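PDB 3HRA: ankyrin repeat family protein from Enterococcus faecalis, which has no established function but, as an ankyrin repeat protein built of stacked helices, probably serves as a scaffold for binding other proteins. Local coordinates for residues A[6-11]-A[28-33]; A[16-21]-A[51-56]; A[45-50]-A[82-87]; A[57-62]-A[89-94]. All coordinates share one frame; numbering follows the deposited sequence.

Interaction 1. Residues A[6-11]-A[28-33]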
loop_
_atom_site.group_PDB
_atom_site.type_symbol
_atom_site.label_atom_id
_atom_site.label_comp_id
_atom_site.label_asym_id
_atom_site.label_seq_id
_atom_site.Cartn_x
_atom_site.Cartn_y
_atom_site.Cartn_z
ATOM N N VAL A 6 -3.901 -16.422 24.649
ATOM C CA VAL A 6 -3.581 -15.249 23.830
ATOM C C VAL A 6 -2.185 -15.427 23.253
ATOM O O VAL A 6 -1.247 -15.769 23.980
ATOM C CB VAL A 6 -3.607 -13.936 24.638
ATOM C CG1 VAL A 6 -3.261 -12.736 23.737
ATOM C CG2 VAL A 6 -4.952 -13.745 25.305
ATOM N N GLY A 7 -2.042 -15.201 21.948
ATOM C CA GLY A 7 -0.744 -15.309 21.309
ATOM C C GLY A 7 -0.583 -16.520 20.426
ATOM O O GLY A 7 0.358 -16.583 19.638
ATOM N N ALA A 8 -1.494 -17.487 20.556
ATOM C CA ALA A 8 -1.426 -18.713 19.762
ATOM C C ALA A 8 -1.382 -18.419 18.260
ATOM O O ALA A 8 -0.585 -19.004 17.511
ATOM C CB ALA A 8 -2.608 -19.641 20.100
ATOM N N LEU A 9 -2.248 -17.510 17.826
ATOM C CA LEU A 9 -2.393 -17.201 16.406
ATOM C C LEU A 9 -1.207 -16.382 15.910
ATOM O O LEU A 9 -0.749 -16.581 14.795
ATOM C CB LEU A 9 -3.717 -16.470 16.158
ATOM C CG LEU A 9 -4.183 -16.237 14.711
ATOM C CD1 LEU A 9 -4.385 -17.580 13.984
ATOM C CD2 LEU A 9 -5.502 -15.441 14.732
ATOM N N LEU A 10 -0.711 -15.460 16.736
ATOM C CA LEU A 10 0.504 -14.714 16.398
ATOM C C LEU A 10 1.671 -15.667 16.188
ATOM O O LEU A 10 2.438 -15.520 15.238
ATOM C CB LEU A 10 0.849 -13.715 17.496
ATOM C CG LEU A 10 0.046 -12.416 17.499
ATOM C CD1 LEU A 10 0.128 -11.731 18.857
ATOM C CD2 LEU A 10 0.534 -11.488 16.393
ATOM N N GLU A 11 1.792 -16.648 17.081
ATOM C CA GLU A 11 2.862 -17.635 16.985
ATOM C C GLU A 11 2.756 -18.481 15.715
ATOM O O GLU A 11 3.761 -18.710 15.039
ATOM C CB GLU A 11 2.896 -18.536 18.215
ATOM C CG GLU A 11 4.081 -19.485 18.225
ATOM C CD GLU A 11 3.959 -20.561 19.297
ATOM O OE1 GLU A 11 4.165 -20.253 20.497
ATOM O OE2 GLU A 11 3.652 -21.722 18.932
ATOM N N THR A 28 -14.451 -20.537 17.009
ATOM C CA THR A 28 -15.310 -19.390 16.708
ATOM C C THR A 28 -15.186 -18.269 17.732
ATOM O O THR A 28 -15.640 -17.159 17.483
ATOM C CB THR A 28 -16.804 -19.803 16.631
ATOM O OG1 THR A 28 -17.220 -20.344 17.891
ATOM C CG2 THR A 28 -17.015 -20.848 15.555
ATOM N N THR A 29 -14.598 -18.584 18.886
ATOM C CA THR A 29 -14.428 -17.618 19.971
ATOM C C THR A 29 -13.101 -16.872 19.869
ATOM O O THR A 29 -12.889 -15.895 20.587
ATOM C CB THR A 29 -14.515 -18.290 21.376
ATOM O OG1 THR A 29 -13.341 -19.081 21.632
ATOM C CG2 THR A 29 -15.755 -19.182 21.487
ATOM N N TYR A 30 -12.207 -17.320 18.985
ATOM C CA TYR A 30 -10.861 -16.732 18.931
ATOM C C TYR A 30 -10.846 -15.252 18.484
ATOM O O TYR A 30 -11.453 -14.882 17.479
ATOM C CB TYR A 30 -9.897 -17.564 18.055
ATOM C CG TYR A 30 -8.451 -17.346 18.447
ATOM C CD1 TYR A 30 -7.817 -18.219 19.321
ATOM C CD2 TYR A 30 -7.732 -16.243 17.981
ATOM C CE1 TYR A 30 -6.501 -18.024 19.695
ATOM C CE2 TYR A 30 -6.422 -16.031 18.366
ATOM C CZ TYR A 30 -5.814 -16.922 19.223
ATOM O OH TYR A 30 -4.508 -16.727 19.617
ATOM N N GLN A 31 -10.143 -14.412 19.241
ATOM C CA GLN A 31 -9.992 -13.005 18.889
ATOM C C GLN A 31 -8.824 -12.881 17.905
ATOM O O GLN A 31 -7.654 -12.973 18.298
ATOM C CB GLN A 31 -9.698 -12.185 20.148
ATOM C CG GLN A 31 -10.270 -10.769 20.115
ATOM C CD GLN A 31 -9.395 -9.779 19.373
ATOM O OE1 GLN A 31 -9.583 -9.537 18.161
ATOM N NE2 GLN A 31 -8.429 -9.187 20.095
ATOM N N VAL A 32 -9.135 -12.670 16.627
ATOM C CA VAL A 32 -8.104 -12.803 15.589
ATOM C C VAL A 32 -7.110 -11.636 15.541
ATOM O O VAL A 32 -6.036 -11.741 14.945
ATOM C CB VAL A 32 -8.723 -13.004 14.181
ATOM C CG1 VAL A 32 -9.607 -14.256 14.159
ATOM C CG2 VAL A 32 -9.523 -11.770 13.753
ATOM N N ASP A 33 -7.488 -10.514 16.133
ATOM C CA ASP A 33 -6.646 -9.327 16.059
ATOM C C ASP A 33 -5.827 -9.058 17.330
ATOM O O ASP A 33 -5.583 -7.914 17.686
ATOM C CB ASP A 33 -7.471 -8.103 15.680
ATOM C CG ASP A 33 -7.787 -8.054 14.186
ATOM O OD1 ASP A 33 -6.994 -8.557 13.371
ATOM O OD2 ASP A 33 -8.835 -7.507 13.833
#
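The ring of Y30 comes up to the first turn of helix 8-14, its hydroxyl leading. The anti chi1 (-156°) sets Y30 CG beside its own carbonyl carbon; the ring beyond ends with its hydroxyl at A8 and L9. Y30 OH accepts from L9 N at 3.0 Å, with an N-H...O angle of 154°; A8 N lies close, but its angle is too poor for a bond. The L9 and Y30 side chains cross obliquely: L9 CB lies 3.5 Å from Y30 CE2, and L9 CD2 is 3.8 Å from the same ring carbon. A8 CB completes the approach, 3.5 Å from Y30 OH. Two residues on in the loop, V32 offers its O and CB to L9 CD2, at 3.7 and 4.1 Å, so one leucine branch touches both residues of 28-33 that meet the helix. I24 of helix 18-25 packs against A8, L9 and Y30. E34 takes up the N-H groups of G7, the N-cap residue, and of L10. The Y30 hydroxyl also makes a weak hydrogen bond to E34, so tyrosine oxygen and carboxylate together meet backbone N-H groups at the helix start, a polar arrangement within a mainly apolar, buried contact.

Interaction 2. Residues A[16-21]-A[51-56]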
loop_
_atom_site.group_PDB
_atom_site.type_symbol
_atom_site.label_atom_id
_atom_site.label_comp_id
_atom_site.label_asym_id
_atom_site.label_seq_id
_atom_site.Cartn_x
_atom_site.Cartn_y
_atom_site.Cartn_z
ATOM N N ARG A 16 4.778 -19.211 10.024
ATOM C CA ARG A 16 4.390 -19.380 8.625
ATOM C C ARG A 16 3.604 -20.666 8.456
ATOM O O ARG A 16 3.693 -21.313 7.406
ATOM C CB ARG A 16 5.632 -19.436 7.736
ATOM C CG ARG A 16 6.752 -18.496 8.186
ATOM C CD ARG A 16 6.445 -17.043 7.840
ATOM N NE ARG A 16 6.194 -16.881 6.409
ATOM C CZ ARG A 16 7.125 -16.665 5.481
ATOM N NH1 ARG A 16 8.416 -16.574 5.804
ATOM N NH2 ARG A 16 6.764 -16.572 4.207
ATOM N N ASP A 17 2.844 -21.026 9.494
ATOM C CA ASP A 17 2.221 -22.342 9.576
ATOM C C ASP A 17 0.750 -22.240 9.189
ATOM O O ASP A 17 -0.127 -22.045 10.031
ATOM C CB ASP A 17 2.400 -22.921 10.983
ATOM C CG ASP A 17 2.038 -24.409 11.063
ATOM O OD1 ASP A 17 1.309 -24.903 10.177
ATOM O OD2 ASP A 17 2.486 -25.082 12.016
ATOM N N THR A 18 0.503 -22.359 7.890
ATOM C CA THR A 18 -0.831 -22.171 7.331
ATOM C C THR A 18 -1.853 -23.133 7.972
ATOM O O THR A 18 -2.971 -22.736 8.319
ATOM C CB THR A 18 -0.786 -22.405 5.822
ATOM O OG1 THR A 18 0.172 -21.504 5.250
ATOM C CG2 THR A 18 -2.156 -22.176 5.201
ATOM N N LYS A 19 -1.472 -24.398 8.111
ATOM C CA LYS A 19 -2.381 -25.393 8.684
ATOM C C LYS A 19 -2.717 -25.085 10.143
ATOM O O LYS A 19 -3.873 -25.212 10.554
ATOM C CB LYS A 19 -1.806 -26.801 8.540
ATOM C CG LYS A 19 -1.658 -27.235 7.090
ATOM C CD LYS A 19 -1.094 -28.652 6.991
ATOM C CE LYS A 19 -0.154 -28.771 5.794
ATOM N NZ LYS A 19 -0.691 -28.054 4.604
ATOM N N LYS A 20 -1.719 -24.681 10.924
ATOM C CA LYS A 20 -1.961 -24.277 12.320
ATOM C C LYS A 20 -2.864 -23.044 12.417
ATOM O O LYS A 20 -3.729 -22.974 13.287
ATOM C CB LYS A 20 -0.633 -24.015 13.050
ATOM C CG LYS A 20 -0.767 -23.768 14.562
ATOM C CD LYS A 20 -1.363 -24.982 15.273
ATOM C CE LYS A 20 -1.410 -24.761 16.780
ATOM N NZ LYS A 20 -1.780 -25.988 17.538
ATOM N N VAL A 21 -2.656 -22.063 11.537
ATOM C CA VAL A 21 -3.545 -20.901 11.451
ATOM C C VAL A 21 -4.998 -21.309 11.236
ATOM O O VAL A 21 -5.884 -20.857 11.958
ATOM C CB VAL A 21 -3.117 -19.920 10.347
ATOM C CG1 VAL A 21 -4.244 -18.907 10.082
ATOM C CG2 VAL A 21 -1.863 -19.218 10.760
ATOM N N ASP A 51 2.378 -14.231 3.046
ATOM C CA ASP A 51 1.699 -15.507 3.182
ATOM C C ASP A 51 0.243 -15.313 2.767
ATOM O O ASP A 51 -0.625 -14.976 3.582
ATOM C CB ASP A 51 1.828 -16.056 4.606
ATOM C CG ASP A 51 3.208 -16.636 4.888
ATOM O OD1 ASP A 51 3.960 -16.979 3.941
ATOM O OD2 ASP A 51 3.549 -16.757 6.069
ATOM N N ILE A 52 -0.001 -15.526 1.480
ATOM C CA ILE A 52 -1.269 -15.162 0.873
ATOM C C ILE A 52 -2.452 -15.963 1.456
ATOM O O ILE A 52 -3.515 -15.407 1.741
ATOM C CB ILE A 52 -1.185 -15.333 -0.662
ATOM C CG1 ILE A 52 -0.152 -14.354 -1.237
ATOM C CG2 ILE A 52 -2.522 -15.104 -1.296
ATOM C CD1 ILE A 52 0.196 -14.584 -2.731
ATOM N N GLU A 53 -2.276 -17.265 1.618
ATOM C CA GLU A 53 -3.384 -18.091 2.080
ATOM C C GLU A 53 -3.735 -17.773 3.536
ATOM O O GLU A 53 -4.910 -17.723 3.901
ATOM C CB GLU A 53 -3.073 -19.582 1.889
ATOM C CG GLU A 53 -4.210 -20.519 2.310
ATOM C CD GLU A 53 -5.495 -20.324 1.499
ATOM O OE1 GLU A 53 -6.518 -20.950 1.866
ATOM O OE2 GLU A 53 -5.484 -19.562 0.493
ATOM N N ILE A 54 -2.713 -17.544 4.359
ATOM C CA ILE A 54 -2.936 -17.154 5.742
ATOM C C ILE A 54 -3.695 -15.828 5.774
ATOM O O ILE A 54 -4.658 -15.667 6.530
ATOM C CB ILE A 54 -1.606 -17.070 6.535
ATOM C CG1 ILE A 54 -1.065 -18.484 6.789
ATOM C CG2 ILE A 54 -1.801 -16.300 7.861
ATOM C CD1 ILE A 54 0.301 -18.521 7.457
ATOM N N ALA A 55 -3.252 -14.880 4.953
ATOM C CA ALA A 55 -3.888 -13.569 4.925
ATOM C C ALA A 55 -5.353 -13.687 4.510
ATOM O O ALA A 55 -6.227 -13.065 5.117
ATOM C CB ALA A 55 -3.115 -12.589 3.999
ATOM N N LYS A 56 -5.629 -14.473 3.472
ATOM C CA LYS A 56 -7.021 -14.686 3.042
ATOM C C LYS A 56 -7.854 -15.314 4.170
ATOM O O LYS A 56 -8.982 -14.883 4.431
ATOM C CB LYS A 56 -7.078 -15.548 1.776
ATOM C CG LYS A 56 -6.546 -14.857 0.518
ATOM C CD LYS A 56 -6.520 -15.838 -0.667
ATOM C CE LYS A 56 -6.151 -15.111 -1.957
ATOM N NZ LYS A 56 -5.998 -16.080 -3.080
HETATM O O HOH W 1 0.133 -18.855 3.472
#
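R16 and D51 form the charged part of the contact. The guanidinium meets the carboxylate side-on with two nitrogens: R16 NE donates to D51 OD2 at 2.7 Å and R16 NH2 to D51 OD1 at 2.8 Å. Both oxygens lie near the guanidinium plane and are met on their syn sides, but by donors somewhat out of the carboxylate plane, the two flat groups being turned 30° against each other. Bends at chi2 (-75°) and chi3 (-56°) fold the arginine chain back so that NE faces the aspartate. The two bonds, one to each oxygen, fix the rotation of both groups. D51 stands at the N-cap position of helix 52-60, yet its side chain makes no capping bond; its carboxylate is turned to R16 instead. D17 does cap its own helix, OD1 accepting from K20 N.

The van der Waals packing centres on I54. I54 CG1 lies 3.6 Å from the threonine hydroxyl oxygen T18 OG1, and I54 CD1 reaches V21 CG2 at 4.0 Å, isoleucine and valine crossing at about a right angle. T18 CG2 rests 3.9 Å from E53 CG, while the E53 carboxylate makes a salt bridge to K22.

A water joins the polar edges, 3.2 Å from T18 OG1 and accepting from I54 N at 3.3 Å.

The contact brings the starts of helices 18-25 and 52-60 side by side. V21 packs on L9 and A12 of helix 8-14, I54 on A46 of helix 42-49, and helix 52-60 meets helix 85-94 through I52 and A55.

Interaction 3. Residues A[45-50]-A[82-87]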
loop_
_atom_site.group_PDB
_atom_site.type_symbol
_atom_site.label_atom_id
_atom_site.label_comp_id
_atom_site.label_asym_id
_atom_site.label_seq_id
_atom_site.Cartn_x
_atom_site.Cartn_y
_atom_site.Cartn_z
ATOM N N ILE A 45 1.326 -9.655 10.186
ATOM C CA ILE A 45 2.500 -10.521 10.059
ATOM C C ILE A 45 2.446 -11.248 8.716
ATOM O O ILE A 45 3.434 -11.299 7.969
ATOM C CB ILE A 45 2.592 -11.537 11.226
ATOM C CG1 ILE A 45 2.917 -10.803 12.531
ATOM C CG2 ILE A 45 3.655 -12.609 10.945
ATOM C CD1 ILE A 45 2.641 -11.596 13.757
ATOM N N ALA A 46 1.279 -11.797 8.399
ATOM C CA ALA A 46 1.090 -12.489 7.121
ATOM C C ALA A 46 1.353 -11.576 5.923
ATOM O O ALA A 46 1.924 -12.004 4.927
ATOM C CB ALA A 46 -0.307 -13.097 7.040
ATOM N N VAL A 47 0.928 -10.324 6.004
ATOM C CA VAL A 47 1.133 -9.402 4.883
ATOM C C VAL A 47 2.620 -9.093 4.689
ATOM O O VAL A 47 3.113 -9.073 3.562
ATOM C CB VAL A 47 0.309 -8.099 5.040
ATOM C CG1 VAL A 47 0.674 -7.099 3.959
ATOM C CG2 VAL A 47 -1.173 -8.419 4.977
ATOM N N HIS A 48 3.323 -8.866 5.797
ATOM C CA HIS A 48 4.771 -8.672 5.784
ATOM C C HIS A 48 5.485 -9.873 5.153
ATOM O O HIS A 48 6.397 -9.703 4.350
ATOM C CB HIS A 48 5.295 -8.425 7.212
ATOM C CG HIS A 48 5.078 -7.022 7.706
ATOM N ND1 HIS A 48 3.825 -6.514 7.986
ATOM C CD2 HIS A 48 5.951 -6.020 7.968
ATOM C CE1 HIS A 48 3.937 -5.264 8.399
ATOM N NE2 HIS A 48 5.217 -4.938 8.395
ATOM N N ASN A 49 5.040 -11.080 5.498
ATOM C CA ASN A 49 5.621 -12.323 4.988
ATOM C C ASN A 49 5.173 -12.703 3.567
ATOM O O ASN A 49 5.750 -13.605 2.938
ATOM C CB ASN A 49 5.264 -13.488 5.915
ATOM C CG ASN A 49 6.114 -13.527 7.170
ATOM O OD1 ASN A 49 7.284 -13.170 7.151
ATOM N ND2 ASN A 49 5.522 -13.979 8.267
ATOM N N ASN A 50 4.149 -12.010 3.075
ATOM C CA ASN A 50 3.426 -12.401 1.851
ATOM C C ASN A 50 2.926 -13.847 1.893
ATOM O O ASN A 50 3.009 -14.580 0.905
ATOM C CB ASN A 50 4.213 -12.122 0.563
ATOM C CG ASN A 50 3.308 -12.036 -0.660
ATOM O OD1 ASN A 50 2.135 -11.679 -0.560
ATOM N ND2 ASN A 50 3.859 -12.365 -1.831
ATOM N N GLN A 82 3.948 -2.135 -0.495
ATOM C CA GLN A 82 5.048 -3.091 -0.658
ATOM C C GLN A 82 4.811 -4.136 -1.738
ATOM O O GLN A 82 5.534 -5.122 -1.809
ATOM C CB GLN A 82 5.342 -3.788 0.669
ATOM C CG GLN A 82 5.809 -2.852 1.764
ATOM C CD GLN A 82 7.122 -2.181 1.455
ATOM O OE1 GLN A 82 8.027 -2.787 0.866
ATOM N NE2 GLN A 82 7.246 -0.921 1.859
ATOM N N GLY A 83 3.801 -3.926 -2.573
ATOM C CA GLY A 83 3.635 -4.745 -3.764
ATOM C C GLY A 83 3.063 -6.131 -3.521
ATOM O O GLY A 83 3.274 -7.044 -4.318
ATOM N N ARG A 84 2.345 -6.303 -2.414
ATOM C CA ARG A 84 1.654 -7.570 -2.136
ATOM C C ARG A 84 0.351 -7.583 -2.912
ATOM O O ARG A 84 -0.729 -7.425 -2.352
ATOM C CB ARG A 84 1.367 -7.707 -0.636
ATOM C CG ARG A 84 2.573 -7.449 0.266
ATOM C CD ARG A 84 3.572 -8.597 0.231
ATOM N NE ARG A 84 4.593 -8.465 1.280
ATOM C CZ ARG A 84 5.828 -8.016 1.089
ATOM N NH1 ARG A 84 6.222 -7.631 -0.121
ATOM N NH2 ARG A 84 6.673 -7.941 2.113
ATOM N N THR A 85 0.459 -7.804 -4.214
ATOM C CA THR A 85 -0.656 -7.616 -5.136
ATOM C C THR A 85 -1.845 -8.541 -4.907
ATOM O O THR A 85 -2.988 -8.097 -4.921
ATOM C CB THR A 85 -0.163 -7.793 -6.577
ATOM O OG1 THR A 85 1.042 -7.039 -6.741
ATOM C CG2 THR A 85 -1.220 -7.314 -7.579
ATOM N N GLU A 86 -1.571 -9.830 -4.749
ATOM C CA GLU A 86 -2.615 -10.821 -4.508
ATOM C C GLU A 86 -3.405 -10.496 -3.237
ATOM O O GLU A 86 -4.635 -10.548 -3.231
ATOM C CB GLU A 86 -1.977 -12.211 -4.416
ATOM C CG GLU A 86 -1.156 -12.562 -5.682
ATOM C CD GLU A 86 0.385 -12.303 -5.591
ATOM O OE1 GLU A 86 0.898 -11.332 -4.931
ATOM O OE2 GLU A 86 1.103 -13.107 -6.239
ATOM N N ILE A 87 -2.692 -10.171 -2.158
ATOM C CA ILE A 87 -3.358 -9.834 -0.905
ATOM C C ILE A 87 -4.173 -8.544 -1.037
ATOM O O ILE A 87 -5.301 -8.478 -0.566
ATOM C CB ILE A 87 -2.361 -9.744 0.268
ATOM C CG1 ILE A 87 -1.763 -11.124 0.546
ATOM C CG2 ILE A 87 -3.042 -9.189 1.519
ATOM C CD1 ILE A 87 -0.612 -11.087 1.561
HETATM O O HOH W 2 0.216 -10.644 -2.240
#
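R84 leaves its backbone with CG anti to the carbonyl carbon (chi1 -50°) and then bends at chi2 (-74°), which turns CD toward V47 and N50. The site is the end of helix 42-49, the first helix of a predicted ankyrin repeat, where N50 takes positive phi in a Schellman motif. R84, at the N-cap position of helix 85-94, binds two carbonyls there. R84 NE donates to V47 O at 2.8 Å, almost in line with the carbonyl bond, V47 O lying close to the guanidinium plane of R84. R84 NH2 donates to H48 O at 2.9 Å, tilted from both the carbonyl and the guanidinium planes. V47 O also accepts from N50 N, so two donors hold it. The positive charge placed at this C-terminal helix end would be expected to suit the helix dipole.

The side chain of N50, its CG anti to the backbone N, lies aslant R84, amide and guanidinium planes 39° apart; N50 CB and CG lie beside the arginine chain, each 3.6 Å from R84 CD. N50 OD1 is 3.5 Å from I87 CD1, the two side chains running antiparallel past one another. V47 CG2 meets I87 CG2 at 4.0 Å, with Y78 and A79 of helix 75-81 also packed on V47. A water links the polar ends: it donates to N50 OD1 at 2.8 Å and to E86 OE1, and accepts from I87 N at 2.9 Å.

Interaction 4. Residues A[57-62]-A[89-94]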
loop_
_atom_site.group_PDB
_atom_site.type_symbol
_atom_site.label_atom_id
_atom_site.label_comp_id
_atom_site.label_asym_id
_atom_site.label_seq_id
_atom_site.Cartn_x
_atom_site.Cartn_y
_atom_site.Cartn_z
ATOM N N ALA A 57 -7.292 -16.319 4.840
ATOM C CA ALA A 57 -7.997 -16.984 5.947
ATOM C C ALA A 57 -8.380 -16.009 7.064
ATOM O O ALA A 57 -9.480 -16.090 7.630
ATOM C CB ALA A 57 -7.163 -18.134 6.517
ATOM N N LEU A 58 -7.469 -15.095 7.380
ATOM C CA LEU A 58 -7.686 -14.148 8.474
ATOM C C LEU A 58 -8.722 -13.106 8.073
ATOM O O LEU A 58 -9.585 -12.746 8.873
ATOM C CB LEU A 58 -6.362 -13.486 8.881
ATOM C CG LEU A 58 -5.405 -14.414 9.633
ATOM C CD1 LEU A 58 -3.989 -13.861 9.677
ATOM C CD2 LEU A 58 -5.928 -14.674 11.050
ATOM N N ILE A 59 -8.638 -12.625 6.834
ATOM C CA ILE A 59 -9.613 -11.663 6.333
ATOM C C ILE A 59 -11.020 -12.266 6.318
ATOM O O ILE A 59 -11.999 -11.604 6.673
ATOM C CB ILE A 59 -9.227 -11.131 4.935
ATOM C CG1 ILE A 59 -7.999 -10.226 5.053
ATOM C CG2 ILE A 59 -10.371 -10.341 4.343
ATOM C CD1 ILE A 59 -7.264 -9.997 3.711
ATOM N N ASP A 60 -11.128 -13.526 5.912
ATOM C CA ASP A 60 -12.419 -14.216 5.929
ATOM C C ASP A 60 -12.971 -14.363 7.344
ATOM O O ASP A 60 -14.178 -14.446 7.527
ATOM C CB ASP A 60 -12.301 -15.608 5.290
ATOM C CG ASP A 60 -12.107 -15.564 3.775
ATOM O OD1 ASP A 60 -12.185 -14.468 3.161
ATOM O OD2 ASP A 60 -11.876 -16.649 3.193
ATOM N N ARG A 61 -12.089 -14.446 8.340
ATOM C CA ARG A 61 -12.520 -14.557 9.738
ATOM C C ARG A 61 -12.689 -13.204 10.423
ATOM O O ARG A 61 -12.851 -13.141 11.634
ATOM C CB ARG A 61 -11.545 -15.413 10.548
ATOM C CG ARG A 61 -11.890 -16.884 10.573
ATOM C CD ARG A 61 -13.050 -17.169 11.530
ATOM N NE ARG A 61 -12.606 -17.494 12.886
ATOM C CZ ARG A 61 -12.656 -16.654 13.915
ATOM N NH1 ARG A 61 -13.113 -15.423 13.748
ATOM N NH2 ARG A 61 -12.244 -17.039 15.117
ATOM N N GLY A 62 -12.616 -12.129 9.650
ATOM C CA GLY A 62 -12.932 -10.799 10.161
ATOM C C GLY A 62 -11.771 -9.950 10.659
ATOM O O GLY A 62 -11.995 -8.951 11.334
ATOM N N ALA A 89 -5.478 -7.229 -3.830
ATOM C CA ALA A 89 -6.667 -7.545 -4.619
ATOM C C ALA A 89 -7.766 -8.179 -3.749
ATOM O O ALA A 89 -8.954 -7.846 -3.880
ATOM C CB ALA A 89 -6.298 -8.455 -5.782
ATOM N N TYR A 90 -7.370 -9.099 -2.868
ATOM C CA TYR A 90 -8.321 -9.741 -1.980
ATOM C C TYR A 90 -8.951 -8.730 -1.020
ATOM O O TYR A 90 -10.175 -8.732 -0.811
ATOM C CB TYR A 90 -7.662 -10.890 -1.213
ATOM C CG TYR A 90 -8.645 -11.903 -0.689
ATOM C CD1 TYR A 90 -9.175 -12.879 -1.526
ATOM C CD2 TYR A 90 -9.050 -11.882 0.648
ATOM C CE1 TYR A 90 -10.072 -13.823 -1.046
ATOM C CE2 TYR A 90 -9.942 -12.813 1.137
ATOM C CZ TYR A 90 -10.456 -13.775 0.288
ATOM O OH TYR A 90 -11.345 -14.704 0.776
ATOM N N MET A 91 -8.116 -7.871 -0.442
ATOM C CA MET A 91 -8.605 -6.837 0.467
ATOM C C MET A 91 -9.616 -5.926 -0.214
ATOM O O MET A 91 -10.635 -5.590 0.371
ATOM C CB MET A 91 -7.456 -6.003 1.002
ATOM C CG MET A 91 -6.548 -6.747 1.965
ATOM S SD MET A 91 -5.156 -5.698 2.414
ATOM C CE MET A 91 -4.438 -6.596 3.793
ATOM N N LEU A 92 -9.324 -5.523 -1.445
ATOM C CA LEU A 92 -10.226 -4.634 -2.195
ATOM C C LEU A 92 -11.576 -5.295 -2.519
ATOM O O LEU A 92 -12.565 -4.605 -2.780
ATOM C CB LEU A 92 -9.551 -4.151 -3.479
ATOM C CG LEU A 92 -8.373 -3.199 -3.237
ATOM C CD1 LEU A 92 -7.607 -2.898 -4.528
ATOM C CD2 LEU A 92 -8.878 -1.920 -2.579
ATOM N N LYS A 93 -11.620 -6.627 -2.499
ATOM C CA LYS A 93 -12.871 -7.355 -2.742
ATOM C C LYS A 93 -13.599 -7.785 -1.469
ATOM O O LYS A 93 -14.825 -7.914 -1.471
ATOM C CB LYS A 93 -12.615 -8.619 -3.570
ATOM C CG LYS A 93 -12.106 -8.389 -4.983
ATOM C CD LYS A 93 -11.836 -9.749 -5.651
ATOM C CE LYS A 93 -10.793 -9.628 -6.760
ATOM N NZ LYS A 93 -10.215 -10.955 -7.153
ATOM N N HIS A 94 -12.853 -8.059 -0.400
ATOM C CA HIS A 94 -13.447 -8.703 0.778
ATOM C C HIS A 94 -13.369 -7.919 2.081
ATOM O O HIS A 94 -13.714 -8.431 3.147
ATOM C CB HIS A 94 -12.851 -10.098 0.979
ATOM C CG HIS A 94 -13.190 -11.046 -0.117
ATOM N ND1 HIS A 94 -12.349 -11.293 -1.184
ATOM C CD2 HIS A 94 -14.299 -11.788 -0.338
ATOM C CE1 HIS A 94 -12.915 -12.164 -1.997
ATOM N NE2 HIS A 94 -14.103 -12.479 -1.504
#
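Two helices of the ankyrin stack, 52-60 and 85-94, meet at their C-terminal parts through I59 and D60 on one and Y90, M91 and H94 on the other. Y90 donates its hydroxyl to D60 OD1 at 2.5 Å, a short bond made on the syn lone pair, while D60 OD2 stands 3.1 Å from Y90 OH. D60 OD1 lies at the ring edge, in its plane, but the carboxylate is turned 46° against the ring, the side chains crossing at about a right angle. The anti chi1 (-158°) places Y90 CG beside its own carbonyl carbon, and the hydroxyl at the far end of the ring meets D60.

I59 and Y90 lie alongside, pointing opposite ways. I59 CD1 comes near the plane of the ring at its edge, 4.0 Å from Y90 CD2, and 3.8 Å from M91 CG; I59 CG2 lies 4.2 Å from H94 CB. L43 and I65 also pack on I59, V47 and I65 on M91. One turn after Y90, H94 folds back so that H94 ND1 lies 3.3 Å above the centre of the Y90 ring and makes a weak bond to Y90 O. D60 OD1, 5.4 Å from H94 ND1, might favour a protonated imidazole.

Helix 52-60 ends in a Schellman motif with G62 as C-prime residue. Apolar packing edged by a polar bond, between corresponding helices of successive helical pairs, is the arrangement of an ankyrin solenoid.

How the interactions relate
Interaction 1 is the buried one, tying a loop to the N-terminal helix 8-14; the other three are partly buried and join helices along the stack. Interactions 2 and 4 share helix 52-60, using its start and its end, and interactions 3 and 4 do the same with helix 85-94. Chemistry follows place: a buried tyrosine hydroxyl meets a backbone N-H in 1, a surface salt bridge borders 2, an arginine takes helix-end carbonyls in 3, and a tyrosine-aspartate bond edges 4. They also touch directly: R16 CD lies near N49 ND2 between 2 and 3, V47 packs on M91 between 3 and 4, and R61 reaches Y30 O between 4 and 1.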